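Local coordinates for R.Ecl18kI (Enterobacter cloacae, PDB 2GB7), which acts as a type II restriction endonuclease that recognises the double-stranded DNA sequence 5'-CCNGG-3' and cleaves it before the first cytosine, at residues F[51-56]-F[125-130]; F[27-32]-F[290-295]; F[130-135]-F[250-255]; F[180-185]-F[204-209]. The protein carries 1 engineered substitution. One frame throughout, in Å; residues are numbered along the deposited sequence.

Contact 1 (F[51-56]-F[125-130]); sequences EYIIAM and ESILEL. With nucleotides of chain B.
I127, L128 and L130 of one helix meet Y52, I53 and M56 of another, and the two segments run roughly antiparallel with axes 10.3 Å apart. E125 takes no part in the pairing; its OE2 lies 3.5 Å from C5' of DC3 of chain B. I127 does most of the work. Its CG2 sits 3.5 Å from Y52 CE2. Its CD1 lies 3.8 Å from M56 CB. Its carbonyl O accepts a 2.8 Å hydrogen bond from Y52 OH, whose side chain sets out with CG anti to the backbone N (chi1 153°). That oxygen lies at the ring edge in the ring plane, and the bond, on a lone pair of the carbonyl, holds the phenol oxygen there. M56 CG on one face, 3.4 Å above it and displaced toward the rim, and the edge-to-face rings of Y37 and F45 probably limit how the ring can turn. L128 starts away from the partner helix, yet its CD2 returns to within 3.7 Å of I53 CD1. L130 ends the walk with CB beside Y52 OH. Other helices pack against the pair: F32 of helix 24-34 on Y52, V28 on M56 and L130, and F248 of helix 248-259 on I53 and L128.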
# COMPACT_ATOMS: atom_id res chain seq x y z
N GLU F 51 -2.45 13.62 23.14
CA GLU F 51 -1.54 14.74 23.15
C GLU F 51 -0.10 14.30 22.97
O GLU F 51 0.64 14.93 22.21
CB GLU F 51 -1.69 15.52 24.45
CG GLU F 51 -3.04 16.23 24.57
CD GLU F 51 -4.17 15.29 24.99
OE1 GLU F 51 -3.91 14.09 25.26
OE2 GLU F 51 -5.33 15.76 25.08
N TYR F 52 0.28 13.24 23.67
CA TYR F 52 1.62 12.70 23.59
C TYR F 52 1.91 12.26 22.14
O TYR F 52 2.95 12.61 21.57
CB TYR F 52 1.79 11.56 24.60
CG TYR F 52 2.83 10.57 24.20
CD1 TYR F 52 4.18 10.75 24.51
CD2 TYR F 52 2.46 9.45 23.46
CE1 TYR F 52 5.14 9.82 24.10
CE2 TYR F 52 3.40 8.54 23.03
CZ TYR F 52 4.72 8.72 23.39
OH TYR F 52 5.65 7.82 22.94
N ILE F 53 0.98 11.52 21.54
CA ILE F 53 1.17 11.02 20.18
C ILE F 53 1.38 12.16 19.17
O ILE F 53 2.32 12.12 18.38
CB ILE F 53 -0.03 10.15 19.76
CG1 ILE F 53 0.00 8.85 20.55
CG2 ILE F 53 -0.01 9.88 18.25
CD1 ILE F 53 -1.33 8.08 20.54
N ILE F 54 0.54 13.18 19.23
CA ILE F 54 0.64 14.31 18.30
C ILE F 54 1.94 15.09 18.50
O ILE F 54 2.59 15.45 17.51
CB ILE F 54 -0.59 15.27 18.41
CG1 ILE F 54 -1.89 14.53 18.03
CG2 ILE F 54 -0.43 16.56 17.54
CD1 ILE F 54 -1.95 14.13 16.56
N ALA F 55 2.32 15.32 19.76
CA ALA F 55 3.57 16.04 20.06
C ALA F 55 4.76 15.23 19.57
O ALA F 55 5.67 15.78 18.96
CB ALA F 55 3.69 16.34 21.56
N MET F 56 4.73 13.91 19.77
CA MET F 56 5.81 13.06 19.26
C MET F 56 5.95 13.15 17.74
O MET F 56 7.07 13.33 17.20
CB MET F 56 5.64 11.62 19.74
CG MET F 56 5.92 11.42 21.24
SD MET F 56 7.66 11.60 21.70
CE MET F 56 8.43 10.29 20.72
N GLU F 125 4.42 3.20 15.21
CA GLU F 125 4.51 2.03 16.05
C GLU F 125 5.41 2.23 17.29
O GLU F 125 5.02 1.85 18.43
CB GLU F 125 5.00 0.86 15.20
CG GLU F 125 4.03 0.44 14.08
CD GLU F 125 4.73 -0.18 12.85
OE1 GLU F 125 5.84 -0.74 12.98
OE2 GLU F 125 4.15 -0.09 11.75
N SER F 126 6.57 2.87 17.08
CA SER F 126 7.53 3.13 18.16
C SER F 126 6.94 4.11 19.16
O SER F 126 7.11 3.97 20.37
CB SER F 126 8.82 3.70 17.59
OG SER F 126 9.44 2.73 16.77
N ILE F 127 6.25 5.12 18.64
CA ILE F 127 5.58 6.09 19.52
C ILE F 127 4.54 5.37 20.41
O ILE F 127 4.43 5.63 21.63
CB ILE F 127 4.91 7.19 18.69
CG1 ILE F 127 6.00 8.09 18.06
CG2 ILE F 127 3.92 7.99 19.59
CD1 ILE F 127 5.43 9.02 16.99
N LEU F 128 3.78 4.45 19.84
CA LEU F 128 2.76 3.71 20.63
C LEU F 128 3.39 2.71 21.62
O LEU F 128 2.88 2.49 22.71
CB LEU F 128 1.80 2.97 19.68
CG LEU F 128 0.95 3.91 18.79
CD1 LEU F 128 0.14 3.04 17.76
CD2 LEU F 128 -0.00 4.73 19.71
N GLU F 129 4.53 2.15 21.22
CA GLU F 129 5.28 1.26 22.08
C GLU F 129 5.73 2.01 23.33
O GLU F 129 5.49 1.57 24.47
CB GLU F 129 6.51 0.81 21.30
CG GLU F 129 7.38 -0.14 22.01
CD GLU F 129 8.51 -0.62 21.12
OE1 GLU F 129 8.46 -0.38 19.88
OE2 GLU F 129 9.43 -1.25 21.68
N LEU F 130 6.36 3.17 23.13
CA LEU F 130 6.80 3.96 24.28
C LEU F 130 5.64 4.48 25.13
O LEU F 130 5.79 4.61 26.33
CB LEU F 130 7.71 5.11 23.83
CG LEU F 130 9.05 4.62 23.29
CD1 LEU F 130 9.82 5.77 22.65
CD2 LEU F 130 9.91 4.02 24.39
P DC B 3 1.98 -3.75 8.64
OP1 DC B 3 1.64 -3.49 10.06
OP2 DC B 3 0.90 -4.14 7.68
O5' DC B 3 2.74 -2.46 8.10
C5' DC B 3 3.88 -1.99 8.82
C4' DC B 3 4.38 -0.71 8.21
O4' DC B 3 5.24 -1.03 7.09
C3' DC B 3 3.23 0.11 7.65
O3' DC B 3 3.02 1.36 8.28
C2' DC B 3 3.55 0.31 6.18
C1' DC B 3 4.97 -0.17 5.99
N1 DC B 3 5.04 -0.98 4.76
C2 DC B 3 5.84 -0.55 3.70
O2 DC B 3 6.50 0.49 3.84
N3 DC B 3 5.85 -1.26 2.55
C4 DC B 3 5.11 -2.36 2.44
N4 DC B 3 5.15 -3.04 1.29
C5 DC B 3 4.29 -2.83 3.51
C6 DC B 3 4.29 -2.12 4.64

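Contact 2 (F[27-32]-F[290-295]); sequences LVYKTF and PYVVNY
Y29 pushes its phenol into the start of helix 290-302, where P290 and Y291 leave a shallow notch for it. The hydroxyl is the bump. P290 CD and Y291 CB both border it, P290 CD lying 3.3 Å from Y29 OH and Y291 CB 3.4 Å from the same oxygen. The backbone N of Y291 donates a hydrogen bond to Y29 OH at 2.9 Å, nearly straight at 167°. An N-H in the first turn of a helix has no acceptor one turn earlier, so the tyrosine supplies one that the helix cannot. The ring reaches this place with CG anti to the backbone N (chi1 -176°), and V292 CG2 brushes its CE1 at 4.1 Å. A second bump comes one turn further along helix 24-34. F32 presents its edge to the face of Y291 in a T-shaped stack with planes at 62°, its CE2 lying 3.6 Å above the tyrosine ring and over its centre. With axes 11.7 Å apart, the gap is spanned by long aromatic side chains; the segments cross at a right angle. Around them, F289 adds an edge-to-face ring to Y29, D38 touches both F32 and Y291, and F32 also touches Y52 of helix 49-77 and L130 of helix 102-134.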
# COMPACT_ATOMS: atom_id res chain seq x y z
N LEU F 27 15.11 7.67 16.43
CA LEU F 27 14.63 9.07 16.34
C LEU F 27 13.50 9.28 17.32
O LEU F 27 13.45 10.29 18.02
CB LEU F 27 14.17 9.42 14.91
CG LEU F 27 13.47 10.78 14.71
CD1 LEU F 27 14.38 11.92 15.13
CD2 LEU F 27 13.00 11.00 13.25
N VAL F 28 12.60 8.31 17.38
CA VAL F 28 11.49 8.39 18.32
C VAL F 28 12.03 8.42 19.74
O VAL F 28 11.58 9.21 20.57
CB VAL F 28 10.48 7.22 18.13
CG1 VAL F 28 9.50 7.17 19.31
CG2 VAL F 28 9.70 7.34 16.82
N TYR F 29 12.99 7.55 20.04
CA TYR F 29 13.56 7.50 21.40
C TYR F 29 14.27 8.81 21.75
O TYR F 29 14.09 9.34 22.84
CB TYR F 29 14.50 6.30 21.55
CG TYR F 29 15.05 6.13 22.95
CD1 TYR F 29 14.39 5.34 23.87
CD2 TYR F 29 16.21 6.77 23.35
CE1 TYR F 29 14.88 5.19 25.18
CE2 TYR F 29 16.73 6.62 24.64
CZ TYR F 29 16.07 5.83 25.55
OH TYR F 29 16.58 5.70 26.82
N LYS F 30 15.05 9.36 20.81
CA LYS F 30 15.69 10.66 21.03
C LYS F 30 14.65 11.75 21.36
O LYS F 30 14.84 12.56 22.30
CB LYS F 30 16.50 11.05 19.78
CG LYS F 30 17.32 12.32 19.98
CD LYS F 30 18.03 12.66 18.66
CE LYS F 30 18.78 13.97 18.75
NZ LYS F 30 19.45 14.24 17.43
N THR F 31 13.56 11.74 20.59
CA THR F 31 12.51 12.74 20.69
C THR F 31 11.77 12.56 22.01
O THR F 31 11.52 13.53 22.73
CB THR F 31 11.57 12.65 19.48
OG1 THR F 31 12.34 12.91 18.30
CG2 THR F 31 10.46 13.68 19.56
N PHE F 32 11.44 11.32 22.33
CA PHE F 32 10.84 10.96 23.64
C PHE F 32 11.61 11.56 24.82
O PHE F 32 11.02 12.19 25.69
CB PHE F 32 10.80 9.44 23.75
CG PHE F 32 10.05 8.92 24.98
CD1 PHE F 32 8.68 8.73 24.93
CD2 PHE F 32 10.75 8.50 26.12
CE1 PHE F 32 7.97 8.14 26.03
CE2 PHE F 32 10.06 7.95 27.23
CZ PHE F 32 8.67 7.77 27.17
N PRO F 290 18.34 2.88 27.41
CA PRO F 290 18.24 2.73 28.86
C PRO F 290 16.81 2.74 29.34
O PRO F 290 16.43 1.92 30.20
CB PRO F 290 18.98 3.97 29.39
CG PRO F 290 20.01 4.20 28.38
CD PRO F 290 19.36 3.88 27.05
N TYR F 291 16.00 3.66 28.83
CA TYR F 291 14.61 3.76 29.34
C TYR F 291 13.84 2.47 29.08
O TYR F 291 13.05 2.04 29.91
CB TYR F 291 13.86 4.95 28.73
CG TYR F 291 12.42 5.12 29.21
CD1 TYR F 291 12.12 5.95 30.30
CD2 TYR F 291 11.35 4.49 28.56
CE1 TYR F 291 10.80 6.15 30.72
CE2 TYR F 291 10.03 4.66 29.00
CZ TYR F 291 9.77 5.50 30.07
OH TYR F 291 8.48 5.68 30.50
N VAL F 292 14.07 1.89 27.92
CA VAL F 292 13.35 0.70 27.53
C VAL F 292 13.89 -0.52 28.27
O VAL F 292 13.13 -1.38 28.74
CB VAL F 292 13.42 0.49 26.01
CG1 VAL F 292 12.71 -0.79 25.63
CG2 VAL F 292 12.77 1.69 25.29
N VAL F 293 15.21 -0.60 28.38
CA VAL F 293 15.84 -1.66 29.18
C VAL F 293 15.30 -1.62 30.61
O VAL F 293 14.95 -2.64 31.16
CB VAL F 293 17.40 -1.59 29.15
CG1 VAL F 293 18.01 -2.62 30.11
CG2 VAL F 293 17.90 -1.83 27.75
N ASN F 294 15.22 -0.43 31.20
CA ASN F 294 14.74 -0.37 32.56
C ASN F 294 13.28 -0.83 32.66
O ASN F 294 12.92 -1.50 33.62
CB ASN F 294 15.01 1.01 33.14
CG ASN F 294 16.52 1.27 33.23
OD1 ASN F 294 17.33 0.35 33.11
ND2 ASN F 294 16.88 2.53 33.45
N TYR F 295 12.46 -0.50 31.67
CA TYR F 295 11.07 -0.95 31.62
C TYR F 295 11.00 -2.47 31.62
O TYR F 295 10.22 -3.07 32.38
CB TYR F 295 10.37 -0.37 30.38
CG TYR F 295 9.11 -1.10 30.01
CD1 TYR F 295 7.89 -0.77 30.59
CD2 TYR F 295 9.15 -2.12 29.07
CE1 TYR F 295 6.74 -1.47 30.25
CE2 TYR F 295 8.01 -2.80 28.70
CZ TYR F 295 6.82 -2.48 29.31
OH TYR F 295 5.68 -3.17 28.94

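Contact 3 (F[130-135]-F[250-255]); sequences LLMMGA and DMLQSA
L131, M132 and A135 meet L252 and A255 with no ring, amide or carboxylate among them, so the interface has no flat group of its own to offer a face or an edge; the aromatic surface nearby comes from F45 of helix 42-47, which touches L131 and A135. Branches and methyl groups do the fitting instead, where the last turns of helix 102-134 pack on helix 248-259, which directly follows strand 245-247 at one side of the sheet. L252 is the central piece, inserting its forked end among three side chains of segment 130-135. Its CD2 lies 3.9 Å from L131 CD2, while the other branch, CD1, is shared: A135 CB is 3.9 Å from L252 CD1, and M132 SD is 4.0 Å from that same methyl. The leucine takes a chi1 of -92°, away from the usual staggered values. M132 bends back at both chi2 (-54°) and chi3, and the curled chain puts its terminal methyl beside the next turn of the partner, with CE 3.8 Å from A255 CB. The segments cross at 48°, their axes 11.7 Å apart. I137 touches M132, L252 and A255, and L46 of helix 42-47 lies against L252. All five touching residues are buried, and their contacts are carbon on carbon apart from the soft, polarisable sulphur. The absence of any directional bond between the segments is consistent with a fit held by shape and dispersion, with burial of apolar surface probably its main contribution.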
# COMPACT_ATOMS: atom_id res chain seq x y z
N LEU F 130 6.36 3.17 23.13
CA LEU F 130 6.80 3.96 24.28
C LEU F 130 5.64 4.48 25.13
O LEU F 130 5.79 4.61 26.33
CB LEU F 130 7.71 5.11 23.83
CG LEU F 130 9.05 4.62 23.29
CD1 LEU F 130 9.82 5.77 22.65
CD2 LEU F 130 9.91 4.02 24.39
N LEU F 131 4.49 4.72 24.51
CA LEU F 131 3.28 5.07 25.25
C LEU F 131 2.89 3.97 26.23
O LEU F 131 2.63 4.24 27.38
CB LEU F 131 2.13 5.34 24.26
CG LEU F 131 0.73 5.54 24.85
CD1 LEU F 131 0.74 6.74 25.78
CD2 LEU F 131 -0.25 5.76 23.73
N MET F 132 2.82 2.73 25.76
CA MET F 132 2.48 1.61 26.65
C MET F 132 3.53 1.43 27.74
O MET F 132 3.18 1.24 28.91
CB MET F 132 2.34 0.33 25.82
CG MET F 132 1.29 0.42 24.73
SD MET F 132 -0.34 0.91 25.31
CE MET F 132 -0.89 -0.66 25.96
N MET F 133 4.82 1.57 27.40
CA MET F 133 5.92 1.48 28.40
C MET F 133 5.81 2.59 29.44
O MET F 133 5.89 2.34 30.65
CB MET F 133 7.28 1.52 27.73
CG MET F 133 7.46 0.34 26.82
SD MET F 133 9.03 0.37 25.95
CE MET F 133 8.84 -1.23 25.14
N GLY F 134 5.58 3.80 28.96
CA GLY F 134 5.39 4.94 29.86
C GLY F 134 4.21 4.71 30.81
O GLY F 134 4.24 5.10 31.99
N ALA F 135 3.14 4.11 30.28
CA ALA F 135 1.94 3.79 31.07
C ALA F 135 2.17 2.65 32.08
O ALA F 135 1.34 2.40 32.95
CB ALA F 135 0.81 3.44 30.13
N ASP F 250 -9.50 6.01 25.59
CA ASP F 250 -10.38 4.88 25.81
C ASP F 250 -9.54 3.61 25.83
O ASP F 250 -9.65 2.77 26.76
CB ASP F 250 -11.42 4.78 24.69
CG ASP F 250 -12.39 5.93 24.64
OD1 ASP F 250 -12.69 6.55 25.70
OD2 ASP F 250 -12.94 6.18 23.52
N MET F 251 -8.70 3.47 24.82
CA MET F 251 -7.83 2.30 24.68
C MET F 251 -6.93 2.12 25.88
O MET F 251 -6.79 1.01 26.39
CB MET F 251 -6.99 2.36 23.40
CG MET F 251 -6.27 1.04 23.17
SD MET F 251 -5.28 1.13 21.65
CE MET F 251 -3.91 2.08 22.24
N LEU F 252 -6.29 3.19 26.33
CA LEU F 252 -5.37 3.11 27.47
C LEU F 252 -6.09 2.71 28.76
O LEU F 252 -5.57 1.95 29.58
CB LEU F 252 -4.60 4.40 27.66
CG LEU F 252 -3.25 4.45 26.95
CD1 LEU F 252 -2.24 3.53 27.66
CD2 LEU F 252 -3.31 4.05 25.43
N GLN F 253 -7.29 3.22 28.92
CA GLN F 253 -8.08 2.87 30.09
C GLN F 253 -8.37 1.37 30.07
O GLN F 253 -8.22 0.68 31.08
CB GLN F 253 -9.37 3.67 30.09
CG GLN F 253 -10.15 3.45 31.36
CD GLN F 253 -9.37 3.85 32.62
OE1 GLN F 253 -8.67 4.87 32.64
NE2 GLN F 253 -9.50 3.05 33.69
N SER F 254 -8.76 0.85 28.90
CA SER F 254 -9.02 -0.59 28.77
C SER F 254 -7.75 -1.40 29.02
O SER F 254 -7.77 -2.41 29.72
CB SER F 254 -9.59 -0.86 27.38
OG SER F 254 -10.88 -0.27 27.30
N ALA F 255 -6.61 -0.92 28.50
CA ALA F 255 -5.36 -1.66 28.67
C ALA F 255 -4.97 -1.70 30.13
O ALA F 255 -4.52 -2.73 30.63
CB ALA F 255 -4.22 -1.03 27.84

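Contact 4 (F[180-185]-F[204-209]); sequences SAKTTL and MYLATL. With nucleotides of chain B.
L206 lays CD1 beside S180 and K182, 3.9 Å from S180 OG and close to K182 CG. The two strands are the parallel pair of a beta-alpha-beta unit, joined through helix 191-199, in a nuclease of the PDDEXK clan; S180-A181-K182 is consistent with the SXK form of that clan's active-site motif. Backbone bonds set the register. S180 N donates to Y205 O at 2.8 Å, A207 N returns a bond to S180 O, and K182 N meets A207 O at 3.0 Å. A181 and A207 share the opposite face of the sheet from S180 and L206, with their CB atoms 4.2 Å apart. The polar ends have partners elsewhere in the chain: S180 OG bonds to L158 O, and K182 NZ forms a salt bridge with E191. Next to the backbone bonds a side chain joins in. T208 has OG1 anti to its backbone N (chi1 -170°), from where it donates to K182 O at 2.8 Å, and L209 N then bonds to T183 O. L185 folds CD2 back against L206 and T208. The loop so held faces the DNA: T183 N bonds to OP1 of DC4 of chain B at 2.8 Å, while T183 OG1 and T184 OG1 both grip OP1 of DT5 of chain B, each at 2.8 Å.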
# COMPACT_ATOMS: atom_id res chain seq x y z
N SER F 180 -2.77 -3.08 16.65
CA SER F 180 -2.16 -2.85 15.31
C SER F 180 -2.19 -1.34 15.04
O SER F 180 -2.93 -0.60 15.71
CB SER F 180 -2.99 -3.55 14.22
OG SER F 180 -2.40 -3.31 12.92
N ALA F 181 -1.33 -0.88 14.12
CA ALA F 181 -1.30 0.55 13.86
C ALA F 181 -1.09 0.78 12.36
O ALA F 181 -0.30 0.07 11.76
CB ALA F 181 -0.18 1.15 14.62
N LYS F 182 -1.82 1.74 11.80
CA LYS F 182 -1.68 2.17 10.42
C LYS F 182 -1.87 3.67 10.45
O LYS F 182 -2.91 4.13 10.88
CB LYS F 182 -2.79 1.53 9.56
CG LYS F 182 -2.56 0.04 9.36
CD LYS F 182 -3.58 -0.54 8.39
CE LYS F 182 -3.37 -2.07 8.25
NZ LYS F 182 -1.97 -2.43 7.84
N THR F 183 -0.88 4.43 9.98
CA THR F 183 -0.98 5.88 10.05
C THR F 183 -2.18 6.39 9.26
O THR F 183 -2.91 7.26 9.73
CB THR F 183 0.31 6.55 9.55
OG1 THR F 183 0.63 6.05 8.24
CG2 THR F 183 1.46 6.28 10.52
N THR F 184 -2.35 5.84 8.04
CA THR F 184 -3.55 6.06 7.21
C THR F 184 -4.07 4.69 6.84
O THR F 184 -3.30 3.71 6.88
CB THR F 184 -3.25 6.84 5.92
OG1 THR F 184 -2.14 6.26 5.24
CG2 THR F 184 -2.95 8.32 6.23
N LEU F 185 -5.35 4.62 6.51
CA LEU F 185 -6.03 3.35 6.20
C LEU F 185 -6.13 3.03 4.74
O LEU F 185 -5.95 1.86 4.37
CB LEU F 185 -7.44 3.31 6.82
CG LEU F 185 -7.48 3.44 8.34
CD1 LEU F 185 -8.89 3.12 8.92
CD2 LEU F 185 -6.46 2.52 9.01
N MET F 204 -9.28 -6.78 17.96
CA MET F 204 -8.02 -6.06 17.76
C MET F 204 -8.30 -4.57 17.75
O MET F 204 -9.28 -4.09 17.15
CB MET F 204 -7.30 -6.49 16.46
CG MET F 204 -5.74 -6.26 16.45
SD MET F 204 -4.99 -6.62 14.88
CE MET F 204 -5.81 -8.13 14.41
N TYR F 205 -7.40 -3.85 18.37
CA TYR F 205 -7.49 -2.38 18.33
C TYR F 205 -6.61 -1.95 17.18
O TYR F 205 -5.46 -2.39 17.09
CB TYR F 205 -6.96 -1.80 19.62
CG TYR F 205 -7.90 -2.12 20.78
CD1 TYR F 205 -8.79 -1.17 21.24
CD2 TYR F 205 -7.92 -3.40 21.33
CE1 TYR F 205 -9.68 -1.46 22.28
CE2 TYR F 205 -8.81 -3.72 22.31
CZ TYR F 205 -9.68 -2.74 22.80
OH TYR F 205 -10.55 -3.03 23.83
N LEU F 206 -7.14 -1.06 16.34
CA LEU F 206 -6.43 -0.55 15.15
C LEU F 206 -6.21 0.93 15.33
O LEU F 206 -7.14 1.74 15.16
CB LEU F 206 -7.25 -0.82 13.89
CG LEU F 206 -6.70 -0.19 12.60
CD1 LEU F 206 -5.30 -0.73 12.40
CD2 LEU F 206 -7.61 -0.48 11.37
N ALA F 207 -5.00 1.26 15.75
CA ALA F 207 -4.65 2.66 16.00
C ALA F 207 -4.40 3.37 14.69
O ALA F 207 -3.65 2.86 13.86
CB ALA F 207 -3.40 2.72 16.82
N THR F 208 -4.94 4.59 14.52
CA THR F 208 -4.69 5.33 13.25
C THR F 208 -4.73 6.82 13.46
O THR F 208 -5.26 7.28 14.45
CB THR F 208 -5.75 4.94 12.15
OG1 THR F 208 -5.36 5.48 10.87
CG2 THR F 208 -7.13 5.48 12.49
N LEU F 209 -4.11 7.56 12.53
CA LEU F 209 -4.21 9.01 12.51
C LEU F 209 -5.14 9.50 11.41
O LEU F 209 -5.36 10.71 11.26
CB LEU F 209 -2.81 9.61 12.34
CG LEU F 209 -1.92 9.31 13.54
CD1 LEU F 209 -0.53 9.87 13.39
CD2 LEU F 209 -2.54 9.81 14.86
P DC B 4 1.59 2.06 8.12
OP1 DC B 4 1.35 2.95 9.29
OP2 DC B 4 0.61 0.99 7.79
O5' DC B 4 1.77 2.96 6.82
C5' DC B 4 2.76 3.98 6.78
C4' DC B 4 2.77 4.63 5.41
O4' DC B 4 3.21 3.66 4.44
C3' DC B 4 1.41 5.14 4.93
O3' DC B 4 1.58 6.37 4.22
C2' DC B 4 0.95 4.06 3.98
C1' DC B 4 2.26 3.55 3.39
N1 DC B 4 2.21 2.15 2.96
C2 DC B 4 2.72 1.79 1.70
O2 DC B 4 3.29 2.65 1.01
N3 DC B 4 2.59 0.52 1.27
C4 DC B 4 1.99 -0.39 2.05
N4 DC B 4 1.82 -1.62 1.55
C5 DC B 4 1.51 -0.07 3.35
C6 DC B 4 1.64 1.20 3.76
P DT B 5 1.33 7.76 4.98
OP1 DT B 5 0.24 7.56 5.97
OP2 DT B 5 1.19 8.81 3.95
O5' DT B 5 2.68 8.01 5.79
C5' DT B 5 3.90 8.33 5.12
C4' DT B 5 3.93 9.80 4.77
O4' DT B 5 3.67 10.61 5.95
C3' DT B 5 5.23 10.34 4.16
O3' DT B 5 4.90 11.19 3.06
C2' DT B 5 5.81 11.19 5.28
C1' DT B 5 4.54 11.73 5.92
N1 DT B 5 4.63 12.28 7.28
C2 DT B 5 3.98 13.47 7.52
O2 DT B 5 3.37 14.08 6.66
N3 DT B 5 4.07 13.92 8.81
C4 DT B 5 4.75 13.32 9.86
O4 DT B 5 4.73 13.84 10.97
C5 DT B 5 5.43 12.09 9.53
C7 DT B 5 6.20 11.38 10.59
C6 DT B 5 5.33 11.64 8.27

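In the fold
The four contacts show chemistry changing with position in one chain. Contacts 1, 3 and 4 are buried, whereas contact 2 is only partly so. Contacts 1 and 3 both use helix 102-134 and share L130, but one includes a phenol-to-carbonyl bond and the other is purely apolar. Contact 2 ties the chain's early and late helices together with aromatic rings, enclosing the other three along the sequence, and meets contact 1 where M56 packs on V28 and F32. Contact 4 alone is a strand pair, ruled by backbone bonds and reaching phosphates; L128 of contact 1 packs on its A181 and A207, linking helical core to sheet.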